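Local atomic coordinates of putative glycosyl hydrolase (Parabacteroides distasonis, PDB entry 4QHZ), a protein that binds magnesium and is probably a glycosyl hydrolase of the 3-keto-disaccharide hydrolase family. Residues I101-P106 / V129-C134; G163-Y168 / S237-W242. All coordinates share one frame; numbering follows the deposited sequence.

In the fold
The two contacts lie in one concanavalin-like beta domain, their centres about 8 Å apart and on the same side of the chain's centre. Contact 1 joins the two antiparallel sheets: strand 97-104 belongs to the larger sheet, and strand 127-131 to the smaller one, whose residues supply magnesium ligands. Contact 2 stays within the larger sheet, where strands 165-177 and 237-245 both pair with strand 97-104 and meet across it. Contact 1 closes before contact 2 opens along the chain. The hydroxyl of Tyr-168, probably hydrogen-bonded to Gln-130 O, ties them directly. Strand 97-104 thus offers one face to the metal-bearing sheet and the other to the stacked side chains of contact 2.

Contact 1: residues I101-P106 / V129-C134; sequences IEWQVP and VQVLDC. With MG (magnesium ion), chain I.
Trp-103 and Val-131 face each other from two different sheets, their CA atoms 8.5 Å apart, while beyond the strand ends Val-105 and Asp-133 draw in to a CA-CA separation of 6.5 Å. At that spacing side chains do most of the touching. The CG1 methyl of Val-131 sits over one face of the Trp-103 indole, 3.7 Å from the centroid of the six-membered ring and 13° off its normal, a CH-pi contact. CG2 of the same valine reaches toward the pyrrole side, so the branched residue spreads two methyls along the broad ring. The indole comes to meet them because CG of Trp-103 stands between the backbone N and carbonyl carbon (chi1 50°). At the far end of the ring, CH2 lies obliquely 3.4 Å from Leu-132 O, whose hydrogen-bond partner is Thr-145. Val-105 CG2 borders the ring in its own plane, and CG1 packs 3.6 Å from Asp-133 OD2. That carboxylate is not left to an apolar neighbour: OD2 forms a salt bridge with Arg-116. Next to Val-131, Gln-130 turns the opposite way and binds the magnesium ion through OE1 at 2.1 Å; Asn-118, Ser-119, Glu-128, Gln-227 and a water complete the site. The chemistry is thus divided by strand face: the branched valine and the broad indole pack the two sheets together, while the adjoining amide offers its oxygen to the metal.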
# COMPACT_ATOMS: atom_id res chain seq x y z
N ILE C 101 -18.87 -13.30 -12.11
CA ILE C 101 -19.25 -13.49 -13.51
C ILE C 101 -18.69 -14.81 -14.02
O ILE C 101 -17.52 -15.14 -13.79
CB ILE C 101 -18.81 -12.30 -14.40
CG1 ILE C 101 -19.23 -12.51 -15.86
CG2 ILE C 101 -17.30 -12.08 -14.34
CD1 ILE C 101 -19.14 -11.25 -16.70
N GLU C 102 -19.52 -15.56 -14.73
CA GLU C 102 -19.14 -16.85 -15.28
C GLU C 102 -19.28 -16.81 -16.79
O GLU C 102 -20.20 -16.18 -17.31
CB GLU C 102 -20.01 -17.96 -14.68
CG GLU C 102 -19.97 -17.96 -13.16
CD GLU C 102 -20.67 -19.14 -12.51
OE1 GLU C 102 -21.10 -20.08 -13.23
OE2 GLU C 102 -20.78 -19.12 -11.27
N TRP C 103 -18.34 -17.45 -17.48
CA TRP C 103 -18.31 -17.40 -18.94
C TRP C 103 -17.86 -18.72 -19.55
O TRP C 103 -17.02 -19.44 -19.00
CB TRP C 103 -17.42 -16.26 -19.44
CG TRP C 103 -16.06 -16.18 -18.83
CD1 TRP C 103 -15.73 -15.57 -17.66
CD2 TRP C 103 -14.83 -16.66 -19.40
NE1 TRP C 103 -14.37 -15.68 -17.44
CE2 TRP C 103 -13.80 -16.34 -18.49
CE3 TRP C 103 -14.51 -17.37 -20.56
CZ2 TRP C 103 -12.47 -16.69 -18.71
CZ3 TRP C 103 -13.18 -17.72 -20.78
CH2 TRP C 103 -12.18 -17.38 -19.86
N GLN C 104 -18.44 -19.02 -20.71
CA GLN C 104 -18.26 -20.30 -21.38
C GLN C 104 -17.76 -20.10 -22.79
O GLN C 104 -18.39 -19.42 -23.59
CB GLN C 104 -19.59 -21.04 -21.42
CG GLN C 104 -19.52 -22.43 -22.01
CD GLN C 104 -20.90 -22.97 -22.35
OE1 GLN C 104 -21.69 -22.29 -23.02
NE2 GLN C 104 -21.21 -24.17 -21.88
N VAL C 105 -16.62 -20.72 -23.10
CA VAL C 105 -16.16 -20.82 -24.48
C VAL C 105 -16.93 -21.97 -25.12
O VAL C 105 -16.97 -23.06 -24.57
CB VAL C 105 -14.64 -21.07 -24.55
CG1 VAL C 105 -14.17 -21.11 -25.99
CG2 VAL C 105 -13.89 -20.01 -23.76
N PRO C 106 -17.56 -21.72 -26.29
CA PRO C 106 -18.38 -22.79 -26.88
C PRO C 106 -17.52 -23.96 -27.37
O PRO C 106 -16.36 -23.76 -27.73
CB PRO C 106 -19.09 -22.08 -28.04
CG PRO C 106 -18.17 -20.96 -28.41
CD PRO C 106 -17.48 -20.53 -27.15
N VAL C 129 -10.28 -6.51 -17.58
CA VAL C 129 -9.88 -7.84 -17.17
C VAL C 129 -10.16 -8.74 -18.36
O VAL C 129 -11.31 -8.94 -18.75
CB VAL C 129 -10.67 -8.34 -15.94
CG1 VAL C 129 -10.18 -9.72 -15.52
CG2 VAL C 129 -10.54 -7.36 -14.78
N GLN C 130 -9.09 -9.27 -18.95
CA GLN C 130 -9.19 -10.02 -20.20
C GLN C 130 -9.99 -11.31 -20.04
O GLN C 130 -9.85 -12.02 -19.05
CB GLN C 130 -7.80 -10.33 -20.76
CG GLN C 130 -7.76 -11.18 -22.02
CD GLN C 130 -8.26 -10.45 -23.27
OE1 GLN C 130 -9.39 -9.95 -23.30
NE2 GLN C 130 -7.41 -10.38 -24.30
N VAL C 131 -10.84 -11.57 -21.03
CA VAL C 131 -11.50 -12.85 -21.20
C VAL C 131 -11.06 -13.42 -22.54
O VAL C 131 -11.09 -12.73 -23.56
CB VAL C 131 -13.03 -12.70 -21.14
CG1 VAL C 131 -13.73 -13.97 -21.63
CG2 VAL C 131 -13.46 -12.36 -19.72
N LEU C 132 -10.62 -14.68 -22.53
CA LEU C 132 -10.06 -15.31 -23.72
C LEU C 132 -10.00 -16.82 -23.51
O LEU C 132 -9.83 -17.28 -22.38
CB LEU C 132 -8.66 -14.77 -23.99
CG LEU C 132 -7.99 -15.10 -25.32
CD1 LEU C 132 -8.75 -14.51 -26.50
CD2 LEU C 132 -6.56 -14.58 -25.31
N ASP C 133 -10.14 -17.59 -24.59
CA ASP C 133 -9.91 -19.02 -24.49
C ASP C 133 -8.42 -19.31 -24.54
O ASP C 133 -7.83 -19.38 -25.62
CB ASP C 133 -10.62 -19.80 -25.60
CG ASP C 133 -10.46 -21.30 -25.42
OD1 ASP C 133 -10.09 -21.73 -24.31
OD2 ASP C 133 -10.70 -22.06 -26.39
N CYS C 134 -7.82 -19.51 -23.38
CA CYS C 134 -6.41 -19.87 -23.30
C CYS C 134 -6.21 -21.34 -22.91
O CYS C 134 -5.15 -21.73 -22.40
CB CYS C 134 -5.69 -18.92 -22.34
SG CYS C 134 -5.46 -17.29 -23.07
MG MG I . -10.64 -8.79 -24.61
O HOH W 1 -9.13 -7.70 -25.22

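Contact 2: residues G163-Y168 / S237-W242; sequences GEWNVY and SFRNIW
Arg-239 lays its guanidinium flat on the indole of Trp-165, the planes only 1° apart. This is a cation-pi stack: CZ stands 3.6 Å from the centroid of the five-membered ring and 10° off its normal, with NH1 3.5 Å from Trp-165 NE1. The aliphatic part of the arginine adds a CH-pi contact, CD lying 3.6 Å from the centroid of the six-membered ring. With CG between the backbone N and carbonyl carbon and the chain extended from CG to NE, Arg-239 runs along the indole, methylenes over the benzene part and charge over the pyrrole. Van der Waals packing continues at the benzene end, where Trp-165 CZ3 lies obliquely 3.5 Å from Ser-237 O. The axes of segments 165-168 and 237-242 approach to 8.8 Å, inclined at 50°, with strand 97-104 between them; long side chains suit this span. From that intervening strand Glu-102 forms a salt bridge with Arg-239 NE. Replacing Trp-165 with an alanine would probably leave the arginine chain without the flat surface it rests on, and the guanidinium held mainly by its polar partners, Glu-102 among them. Stacking uses the guanidinium's face and the salt bridge its N-H, so the positive charge is likely to be steadied by both pi electrons and carboxylate.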
# COMPACT_ATOMS: atom_id res chain seq x y z
N GLY C 163 -16.96 -25.49 -23.28
CA GLY C 163 -18.15 -26.18 -22.84
C GLY C 163 -18.35 -26.01 -21.35
O GLY C 163 -19.49 -25.98 -20.88
N GLU C 164 -17.25 -25.91 -20.60
CA GLU C 164 -17.31 -25.73 -19.16
C GLU C 164 -17.30 -24.25 -18.81
O GLU C 164 -17.02 -23.41 -19.65
CB GLU C 164 -16.16 -26.47 -18.48
CG GLU C 164 -16.24 -27.99 -18.64
CD GLU C 164 -15.12 -28.75 -17.95
OE1 GLU C 164 -14.31 -28.13 -17.23
OE2 GLU C 164 -15.06 -29.98 -18.13
N TRP C 165 -17.63 -23.94 -17.56
CA TRP C 165 -17.82 -22.55 -17.14
C TRP C 165 -16.63 -22.05 -16.35
O TRP C 165 -16.24 -22.67 -15.35
CB TRP C 165 -19.11 -22.42 -16.33
CG TRP C 165 -20.30 -22.52 -17.19
CD1 TRP C 165 -21.00 -23.65 -17.50
CD2 TRP C 165 -20.90 -21.46 -17.94
NE1 TRP C 165 -22.02 -23.36 -18.37
CE2 TRP C 165 -21.98 -22.02 -18.66
CE3 TRP C 165 -20.64 -20.09 -18.06
CZ2 TRP C 165 -22.80 -21.25 -19.49
CZ3 TRP C 165 -21.46 -19.33 -18.88
CH2 TRP C 165 -22.52 -19.91 -19.58
N ASN C 166 -16.05 -20.94 -16.81
CA ASN C 166 -14.95 -20.29 -16.11
C ASN C 166 -15.50 -19.23 -15.18
O ASN C 166 -16.24 -18.35 -15.60
CB ASN C 166 -13.97 -19.68 -17.10
CG ASN C 166 -13.19 -20.73 -17.85
OD1 ASN C 166 -12.23 -21.30 -17.33
ND2 ASN C 166 -13.62 -21.04 -19.07
N VAL C 167 -15.14 -19.33 -13.90
CA VAL C 167 -15.74 -18.52 -12.86
C VAL C 167 -14.79 -17.42 -12.45
O VAL C 167 -13.66 -17.69 -12.03
CB VAL C 167 -16.07 -19.39 -11.62
CG1 VAL C 167 -16.67 -18.54 -10.51
CG2 VAL C 167 -17.01 -20.51 -12.01
N TYR C 168 -15.23 -16.17 -12.57
CA TYR C 168 -14.47 -15.03 -12.08
C TYR C 168 -15.10 -14.48 -10.80
O TYR C 168 -16.32 -14.28 -10.73
CB TYR C 168 -14.42 -13.89 -13.10
CG TYR C 168 -13.36 -13.94 -14.19
CD1 TYR C 168 -12.39 -14.94 -14.25
CD2 TYR C 168 -13.31 -12.94 -15.16
CE1 TYR C 168 -11.43 -14.95 -15.26
CE2 TYR C 168 -12.36 -12.94 -16.16
CZ TYR C 168 -11.41 -13.93 -16.20
OH TYR C 168 -10.47 -13.91 -17.21
N SER C 237 -20.46 -17.22 -24.11
CA SER C 237 -21.69 -17.03 -23.36
C SER C 237 -21.40 -16.68 -21.90
O SER C 237 -20.36 -17.06 -21.36
CB SER C 237 -22.57 -18.28 -23.45
OG SER C 237 -23.08 -18.44 -24.76
N PHE C 238 -22.34 -15.98 -21.27
CA PHE C 238 -22.22 -15.54 -19.89
C PHE C 238 -23.39 -16.03 -19.04
O PHE C 238 -24.49 -16.24 -19.55
CB PHE C 238 -22.19 -14.02 -19.83
CG PHE C 238 -20.96 -13.39 -20.44
CD1 PHE C 238 -19.82 -13.22 -19.68
CD2 PHE C 238 -20.96 -12.95 -21.75
CE1 PHE C 238 -18.69 -12.64 -20.22
CE2 PHE C 238 -19.84 -12.38 -22.30
CZ PHE C 238 -18.70 -12.22 -21.53
N ARG C 239 -23.16 -16.19 -17.74
CA ARG C 239 -24.22 -16.46 -16.79
C ARG C 239 -23.82 -16.01 -15.39
O ARG C 239 -22.66 -15.69 -15.14
CB ARG C 239 -24.57 -17.94 -16.75
CG ARG C 239 -23.55 -18.78 -15.99
CD ARG C 239 -23.90 -20.26 -15.96
NE ARG C 239 -22.99 -20.98 -15.07
CZ ARG C 239 -23.03 -22.28 -14.84
NH1 ARG C 239 -23.95 -23.04 -15.43
NH2 ARG C 239 -22.16 -22.84 -14.01
N ASN C 240 -24.80 -15.99 -14.49
CA ASN C 240 -24.58 -15.72 -13.07
C ASN C 240 -23.68 -14.50 -12.82
O ASN C 240 -22.57 -14.63 -12.31
CB ASN C 240 -24.01 -16.95 -12.37
CG ASN C 240 -23.98 -16.81 -10.85
OD1 ASN C 240 -24.69 -15.98 -10.27
ND2 ASN C 240 -23.14 -17.60 -10.20
N ILE C 241 -24.19 -13.32 -13.17
CA ILE C 241 -23.46 -12.09 -12.96
C ILE C 241 -24.12 -11.31 -11.82
O ILE C 241 -25.31 -10.98 -11.89
CB ILE C 241 -23.43 -11.21 -14.22
CG1 ILE C 241 -23.02 -12.06 -15.43
CG2 ILE C 241 -22.48 -10.04 -14.02
CD1 ILE C 241 -22.92 -11.29 -16.73
N TRP C 242 -23.35 -11.03 -10.77
CA TRP C 242 -23.82 -10.14 -9.72
C TRP C 242 -22.71 -9.24 -9.22
O TRP C 242 -21.53 -9.51 -9.43
CB TRP C 242 -24.45 -10.93 -8.56
CG TRP C 242 -23.62 -12.03 -7.96
CD1 TRP C 242 -23.68 -13.35 -8.27
CD2 TRP C 242 -22.66 -11.91 -6.90
NE1 TRP C 242 -22.80 -14.06 -7.49
CE2 TRP C 242 -22.16 -13.20 -6.64
CE3 TRP C 242 -22.16 -10.83 -6.15
CZ2 TRP C 242 -21.19 -13.45 -5.67
CZ3 TRP C 242 -21.20 -11.08 -5.19
CH2 TRP C 242 -20.72 -12.38 -4.96